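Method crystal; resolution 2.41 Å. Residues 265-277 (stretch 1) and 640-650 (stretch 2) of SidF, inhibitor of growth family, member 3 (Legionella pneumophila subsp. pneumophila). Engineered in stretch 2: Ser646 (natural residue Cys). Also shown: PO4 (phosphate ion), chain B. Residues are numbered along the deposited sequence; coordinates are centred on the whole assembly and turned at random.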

# COMPACT_ATOMS: atom_id res chain seq x y z
N ASP A 265 -2.96 -5.93 8.84
CA ASP A 265 -3.64 -6.34 7.65
C ASP A 265 -4.13 -5.06 6.88
O ASP A 265 -5.08 -4.39 7.31
CB ASP A 265 -4.81 -7.23 8.05
CG ASP A 265 -5.62 -7.71 6.82
OD1 ASP A 265 -5.55 -7.05 5.73
OD2 ASP A 265 -6.28 -8.78 6.94
N SER A 266 -3.45 -4.70 5.79
CA SER A 266 -3.79 -3.52 5.03
C SER A 266 -3.30 -3.69 3.62
O SER A 266 -2.99 -4.84 3.20
CB SER A 266 -3.19 -2.27 5.68
OG SER A 266 -1.79 -2.13 5.51
N PHE A 267 -3.23 -2.59 2.87
CA PHE A 267 -2.84 -2.69 1.47
C PHE A 267 -1.57 -1.94 1.18
O PHE A 267 -1.36 -0.79 1.61
CB PHE A 267 -3.95 -2.15 0.53
CG PHE A 267 -5.11 -3.08 0.35
CD1 PHE A 267 -4.96 -4.26 -0.41
CD2 PHE A 267 -6.36 -2.78 0.93
CE1 PHE A 267 -6.02 -5.15 -0.57
CE2 PHE A 267 -7.44 -3.65 0.75
CZ PHE A 267 -7.26 -4.87 0.04
N SER A 268 -0.72 -2.56 0.39
CA SER A 268 0.35 -1.79 -0.21
C SER A 268 -0.13 -1.45 -1.60
O SER A 268 -0.46 -2.35 -2.41
CB SER A 268 1.67 -2.58 -0.26
OG SER A 268 2.49 -2.19 -1.33
N GLY A 269 -0.19 -0.16 -1.90
CA GLY A 269 -0.83 0.30 -3.10
C GLY A 269 -2.30 0.55 -2.83
O GLY A 269 -2.73 0.55 -1.69
N PRO A 270 -3.07 0.79 -3.87
CA PRO A 270 -2.56 0.77 -5.23
C PRO A 270 -1.69 1.97 -5.52
O PRO A 270 -1.74 2.96 -4.81
CB PRO A 270 -3.83 0.84 -6.06
CG PRO A 270 -4.75 1.65 -5.23
CD PRO A 270 -4.40 1.40 -3.80
N GLY A 271 -0.91 1.87 -6.58
CA GLY A 271 -0.03 2.95 -6.96
C GLY A 271 -1.00 3.88 -7.63
O GLY A 271 -2.18 3.80 -7.36
N ALA A 272 -0.53 4.81 -8.45
CA ALA A 272 -1.48 5.76 -9.00
C ALA A 272 -2.58 4.97 -9.69
O ALA A 272 -2.33 4.00 -10.40
CB ALA A 272 -0.79 6.68 -9.98
N ARG A 273 -3.81 5.41 -9.46
CA ARG A 273 -5.00 4.75 -9.94
C ARG A 273 -5.21 5.22 -11.34
O ARG A 273 -6.16 4.84 -12.01
CB ARG A 273 -6.20 5.17 -9.13
CG ARG A 273 -6.43 4.36 -7.88
CD ARG A 273 -7.06 5.22 -6.81
NE ARG A 273 -6.33 5.11 -5.57
CZ ARG A 273 -6.87 4.76 -4.42
NH1 ARG A 273 -8.16 4.50 -4.36
NH2 ARG A 273 -6.13 4.68 -3.34
N MET A 274 -4.33 6.10 -11.77
CA MET A 274 -4.50 6.73 -13.00
C MET A 274 -3.30 6.49 -13.80
O MET A 274 -2.21 6.44 -13.27
CB MET A 274 -4.68 8.18 -12.77
CG MET A 274 -3.59 8.76 -11.94
SD MET A 274 -3.58 10.47 -12.48
CE MET A 274 -4.79 11.02 -11.29
N PRO A 275 -3.49 6.33 -15.11
CA PRO A 275 -2.34 6.13 -15.96
C PRO A 275 -1.61 7.46 -16.17
O PRO A 275 -1.88 8.23 -17.11
CB PRO A 275 -2.94 5.55 -17.24
CG PRO A 275 -4.44 5.74 -17.14
CD PRO A 275 -4.75 6.47 -15.88
N TYR A 276 -0.71 7.73 -15.25
CA TYR A 276 0.24 8.83 -15.27
C TYR A 276 0.87 9.22 -16.62
O TYR A 276 0.82 10.39 -17.02
CB TYR A 276 1.37 8.52 -14.27
CG TYR A 276 1.95 7.08 -14.26
CD1 TYR A 276 1.55 6.09 -15.19
CD2 TYR A 276 2.93 6.73 -13.33
CE1 TYR A 276 2.09 4.80 -15.16
CE2 TYR A 276 3.48 5.46 -13.28
CZ TYR A 276 3.06 4.50 -14.19
OH TYR A 276 3.64 3.26 -14.11
N SER A 277 1.44 8.23 -17.31
CA SER A 277 2.26 8.44 -18.49
C SER A 277 1.51 9.10 -19.63
O SER A 277 2.05 9.93 -20.36
CB SER A 277 2.84 7.11 -18.96
OG SER A 277 1.83 6.11 -19.00
N TYR A 640 -10.82 0.25 9.19
CA TYR A 640 -10.87 0.58 7.75
C TYR A 640 -9.83 -0.21 6.95
O TYR A 640 -8.95 -0.85 7.52
CB TYR A 640 -10.60 2.09 7.54
CG TYR A 640 -11.55 2.96 8.31
CD1 TYR A 640 -12.76 2.45 8.78
CD2 TYR A 640 -11.26 4.31 8.55
CE1 TYR A 640 -13.67 3.27 9.51
CE2 TYR A 640 -12.15 5.13 9.29
CZ TYR A 640 -13.36 4.62 9.74
OH TYR A 640 -14.26 5.42 10.44
N ALA A 641 -9.98 -0.25 5.63
CA ALA A 641 -8.98 -0.78 4.77
C ALA A 641 -7.95 0.35 4.45
O ALA A 641 -8.31 1.30 3.77
CB ALA A 641 -9.63 -1.27 3.51
N ASN A 642 -6.71 0.29 4.96
CA ASN A 642 -5.73 1.36 4.66
C ASN A 642 -4.92 1.12 3.33
O ASN A 642 -4.14 0.15 3.22
CB ASN A 642 -4.81 1.62 5.88
CG ASN A 642 -3.57 2.47 5.53
OD1 ASN A 642 -2.44 1.95 5.55
ND2 ASN A 642 -3.77 3.72 5.14
N THR A 643 -5.17 1.97 2.33
CA THR A 643 -4.39 2.00 1.05
C THR A 643 -3.35 3.16 1.14
O THR A 643 -3.58 4.16 1.82
CB THR A 643 -5.30 2.28 -0.16
OG1 THR A 643 -6.03 3.53 0.06
CG2 THR A 643 -6.39 1.16 -0.33
N LYS A 644 -2.24 3.05 0.42
CA LYS A 644 -1.09 3.90 0.58
C LYS A 644 -0.17 3.80 -0.65
O LYS A 644 -0.08 2.75 -1.33
CB LYS A 644 -0.31 3.65 1.89
CG LYS A 644 -0.06 2.21 2.16
CD LYS A 644 0.45 2.06 3.60
CE LYS A 644 0.37 0.61 4.08
NZ LYS A 644 -1.09 0.27 4.19
N GLY A 645 0.49 4.92 -0.93
CA GLY A 645 0.85 5.18 -2.30
C GLY A 645 1.53 6.51 -2.66
O GLY A 645 1.39 7.63 -2.04
N SER A 646 2.23 6.34 -3.76
CA SER A 646 3.12 7.30 -4.31
C SER A 646 2.81 6.95 -5.77
O SER A 646 1.81 6.25 -6.01
CB SER A 646 4.54 6.96 -3.82
OG SER A 646 4.97 5.54 -3.89
N LYS A 647 3.63 7.39 -6.72
CA LYS A 647 3.31 7.21 -8.16
C LYS A 647 3.27 5.73 -8.51
O LYS A 647 2.20 5.22 -8.79
CB LYS A 647 4.23 8.03 -9.09
CG LYS A 647 3.81 7.98 -10.56
CD LYS A 647 4.47 9.07 -11.39
CE LYS A 647 3.42 9.68 -12.34
NZ LYS A 647 3.89 10.33 -13.61
N SER A 648 4.42 5.07 -8.46
CA SER A 648 4.50 3.62 -8.70
C SER A 648 4.41 2.72 -7.43
O SER A 648 4.31 1.50 -7.53
CB SER A 648 5.81 3.32 -9.43
OG SER A 648 6.92 3.60 -8.56
N ASN A 649 4.58 3.35 -6.27
CA ASN A 649 4.53 2.68 -4.98
C ASN A 649 5.80 1.92 -4.66
O ASN A 649 5.89 1.26 -3.64
CB ASN A 649 3.33 1.75 -4.88
CG ASN A 649 2.96 1.47 -3.45
OD1 ASN A 649 2.82 2.39 -2.65
ND2 ASN A 649 2.81 0.20 -3.11
N ASN A 650 6.78 2.00 -5.54
CA ASN A 650 8.08 1.41 -5.30
C ASN A 650 8.86 2.07 -4.16
O ASN A 650 9.58 1.40 -3.44
CB ASN A 650 8.91 1.39 -6.57
CG ASN A 650 8.44 0.32 -7.54
OD1 ASN A 650 8.01 -0.74 -7.13
ND2 ASN A 650 8.53 0.61 -8.82
P PO4 B . 7.48 6.83 -5.69
O1 PO4 B . 7.95 7.53 -4.42
O2 PO4 B . 6.35 7.62 -6.35
O3 PO4 B . 8.55 6.66 -6.78
O4 PO4 B . 6.96 5.42 -5.34
O HOH W 1 -6.29 -1.86 6.84

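The most unusual feature is that two strands running nearly the same way, 25° between their N-to-C directions, are joined through Gly269 and Lys644 by a single bridge of antiparallel type. At that pair the CA atoms lie 5.2 Å apart, and both reciprocal bonds are weak: Gly269 N to Lys644 O is 3.0 Å but bent to 126°, whereas Lys644 N to Gly269 O is straighter, 164°, yet 3.3 Å long. Gly269 follows strand 265-268 and precedes a cis peptide bond to Pro270. Its phi/psi of 89/-171 would jam a CB against the preceding carbonyl, which by itself calls for glycine.

Upstream, Phe267 N donates to Asn642 O at 2.9 Å and 154°, a sound backbone bond. A water extends the link, donating to Asp265 O (2.8 Å from its own O) and to Tyr640 O (2.9 Å), and accepting from Asn642 N (2.9 Å).

Lys644 supplies the main side-chain link. Its CA-to-CB bond points sideways, but the chain's end comes nearer, and NZ donates to Ser266 OG and Phe267 O, each at 2.8 Å. NZ also donates to Asn642 OD1 at 2.5 Å within its own stretch, so the buried ammonium is satisfied by three oxygens. Well away from this polar cluster, Phe267 CE2 lying 8.2 Å from Lys644 NZ, the Phe267 ring presents its edge to Ala641, with CE2 4.3 Å from Ala641 CB, an apolar contact.

Farther on, Ala272 N donates to Lys647 O at 2.8 Å and 166°, close to linear. Gly271 fits tightly here: an ideal CB would lie 3.0 Å from Lys647 O. Lys647 N meanwhile donates to phosphate O2 at 2.8 Å, and the engineered Ser646 donates from OG to phosphate O4 at a very short 2.5 Å. The same loop thus binds both stretch 1 and the ion.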